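Side-chain contact in beta-ketothiolase BktB (Ralstonia eutropha, PDB 4NZS), which catalyses the condensation of acetyl-CoA with propionyl-CoA or with a second acetyl-CoA, giving beta-ketovaleryl-CoA or acetoacetyl-CoA: residues P32-A37 with A77-V82. Residues are numbered along the deposited sequence; the frame is centred on the assembly and turned at random.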
ATOM      1  N   PRO A  32      12.425  17.056  -1.906  1.00 29.54           N
ATOM      2  CA  PRO A  32      12.819  17.995  -2.939  1.00 25.45           C
ATOM      3  C   PRO A  32      12.374  19.415  -2.636  1.00 22.63           C
ATOM      4  O   PRO A  32      13.137  20.324  -2.816  1.00 24.40           O
ATOM      5  CB  PRO A  32      12.096  17.444  -4.182  1.00 27.49           C
ATOM      6  CG  PRO A  32      12.053  15.960  -3.970  1.00 26.52           C
ATOM      7  CD  PRO A  32      11.808  15.836  -2.476  1.00 30.03           C
ATOM      8  N   ALA A  33      11.158  19.614  -2.183  1.00 24.30           N
ATOM      9  CA  ALA A  33      10.723  21.001  -1.758  1.00 26.60           C
ATOM     10  C   ALA A  33      11.774  21.675  -0.877  1.00 28.19           C
ATOM     11  O   ALA A  33      12.196  22.816  -1.197  1.00 33.99           O
ATOM     12  CB  ALA A  33       9.395  20.981  -1.049  1.00 24.49           C
ATOM     13  N   GLU A  34      12.311  20.949   0.112  1.00 26.52           N
ATOM     14  CA  GLU A  34      13.328  21.556   0.994  1.00 29.28           C
ATOM     15  C   GLU A  34      14.691  21.799   0.373  1.00 32.24           C
ATOM     16  O   GLU A  34      15.223  22.896   0.489  1.00 34.43           O
ATOM     17  CB  GLU A  34      13.448  20.804   2.318  1.00 30.95           C
ATOM     18  CG  GLU A  34      12.320  21.149   3.302  1.00 28.98           C
ATOM     19  CD  GLU A  34      10.966  21.328   2.650  1.00 28.63           C
ATOM     20  OE1 GLU A  34      10.757  22.349   1.940  1.00 38.00           O
ATOM     21  OE2 GLU A  34      10.094  20.447   2.807  1.00 28.80           O
ATOM     22  N   LEU A  35      15.274  20.815  -0.305  1.00 32.34           N
ATOM     23  CA  LEU A  35      16.510  21.066  -1.015  1.00 27.30           C
ATOM     24  C   LEU A  35      16.332  22.331  -1.870  1.00 29.58           C
ATOM     25  O   LEU A  35      17.178  23.225  -1.923  1.00 27.33           O
ATOM     26  CB  LEU A  35      16.754  19.891  -1.979  1.00 29.49           C
ATOM     27  CG  LEU A  35      16.965  18.495  -1.469  1.00 28.86           C
ATOM     28  CD1 LEU A  35      17.605  17.669  -2.557  1.00 29.83           C
ATOM     29  CD2 LEU A  35      17.888  18.537  -0.284  1.00 29.06           C
ATOM     30  N   GLY A  36      15.215  22.397  -2.582  1.00 32.68           N
ATOM     31  CA  GLY A  36      15.005  23.495  -3.515  1.00 36.20           C
ATOM     32  C   GLY A  36      14.810  24.829  -2.846  1.00 47.63           C
ATOM     33  O   GLY A  36      15.343  25.827  -3.312  1.00 58.33           O
ATOM     34  N   ALA A  37      14.058  24.877  -1.746  1.00 47.47           N
ATOM     35  CA  ALA A  37      13.801  26.159  -1.115  1.00 49.95           C
ATOM     36  C   ALA A  37      15.147  26.752  -0.740  1.00 47.10           C
ATOM     37  O   ALA A  37      15.406  27.937  -0.964  1.00 47.11           O
ATOM     38  CB  ALA A  37      12.929  25.971   0.122  1.00 49.79           C
ATOM     39  N   ALA A  77      10.278  28.250  -4.612  1.00 35.62           N
ATOM     40  CA  ALA A  77      10.397  29.682  -4.676  1.00 38.85           C
ATOM     41  C   ALA A  77       9.863  30.361  -3.443  1.00 34.30           C
ATOM     42  O   ALA A  77      10.550  31.113  -2.800  1.00 31.92           O
ATOM     43  CB  ALA A  77       9.633  30.184  -5.885  1.00 35.64           C
ATOM     44  N   VAL A  78       8.645  30.022  -3.079  1.00 36.59           N
ATOM     45  CA  VAL A  78       7.985  30.682  -1.973  1.00 40.52           C
ATOM     46  C   VAL A  78       8.636  30.354  -0.643  1.00 46.21           C
ATOM     47  O   VAL A  78       8.745  31.187   0.236  1.00 45.27           O
ATOM     48  CB  VAL A  78       6.482  30.438  -1.981  1.00 36.53           C
ATOM     49  CG1 VAL A  78       5.823  31.245  -0.891  1.00 40.16           C
ATOM     50  CG2 VAL A  78       5.920  30.810  -3.336  1.00 35.24           C
ATOM     51  N   ASN A  79       9.056  29.114  -0.508  1.00 43.24           N
ATOM     52  CA  ASN A  79       9.748  28.708   0.705  1.00 50.20           C
ATOM     53  C   ASN A  79      11.113  29.330   0.883  1.00 51.14           C
ATOM     54  O   ASN A  79      11.642  29.302   1.990  1.00 50.89           O
ATOM     55  CB  ASN A  79       9.981  27.208   0.754  1.00 57.09           C
ATOM     56  CG  ASN A  79       8.812  26.454   1.316  1.00 63.02           C
ATOM     57  OD1 ASN A  79       7.739  27.017   1.527  1.00 62.21           O
ATOM     58  ND2 ASN A  79       9.024  25.159   1.585  1.00 67.68           N
ATOM     59  N   GLY A  80      11.704  29.821  -0.205  1.00 50.08           N
ATOM     60  CA  GLY A  80      13.041  30.385  -0.169  1.00 47.09           C
ATOM     61  C   GLY A  80      13.037  31.890  -0.331  1.00 50.43           C
ATOM     62  O   GLY A  80      14.031  32.455  -0.787  1.00 58.20           O
ATOM     63  N   GLY A  81      11.911  32.522   0.008  1.00 47.50           N
ATOM     64  CA  GLY A  81      11.808  33.971   0.103  1.00 50.67           C
ATOM     65  C   GLY A  81      11.192  34.773  -1.045  1.00 51.35           C
ATOM     66  O   GLY A  81      10.935  35.973  -0.882  1.00 52.52           O
ATOM     67  N   VAL A  82      10.971  34.141  -2.202  1.00 51.34           N
ATOM     68  CA  VAL A  82      10.461  34.831  -3.393  1.00 41.46           C
ATOM     69  C   VAL A  82       9.023  35.252  -3.234  1.00 44.67           C
ATOM     70  O   VAL A  82       8.239  34.581  -2.587  1.00 46.95           O
ATOM     71  CB  VAL A  82      10.502  33.912  -4.599  1.00 41.62           C
ATOM     72  CG1 VAL A  82       9.809  34.555  -5.806  1.00 39.23           C
ATOM     73  CG2 VAL A  82      11.942  33.518  -4.914  1.00 41.22           C
TER
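Ala37 and Asn79 meet through their beta carbons. The methyl of Ala37 lies 3.3 Å from Asn79 CB, a tight approach for two aliphatic carbons, and 3.9 Å from Asn79 C. Beside this pair the two backbones come close as well, with the CA atoms of Ala37 and Gly80 4.4 Å apart. Gly80, which has no side chain, brings its CA close to Ala37 O. Gly80 CA makes a weak, bent CH...O contact with Ala37 O, 3.5 Å between the two atoms. The contact joins the first turns of helix 32-47 to the C-terminal end of helix 72-79, within the N-terminal half of the thiolase fold and away from the probable catalytic residues. Ala77 O takes two backbone bonds, from Gly80 N and Val82 N. Asn79 is exposed and Glu34 partly so, and Asn79 ND2 gives a weak, bent bond to Glu34 OE1 (3.3 Å, 129° at the hydrogen). The amide and carboxylate planes are turned 40° from each other. The CB of Glu34 points away from 77-82, and a bend at chi2 (38°) helps bring OE1 back toward Asn79. The stronger partner of that carboxylate is Arg68, which forms a salt bridge with OE2 and also packs on Asn79. Phe158 of the second subunit packs on Asn79 too.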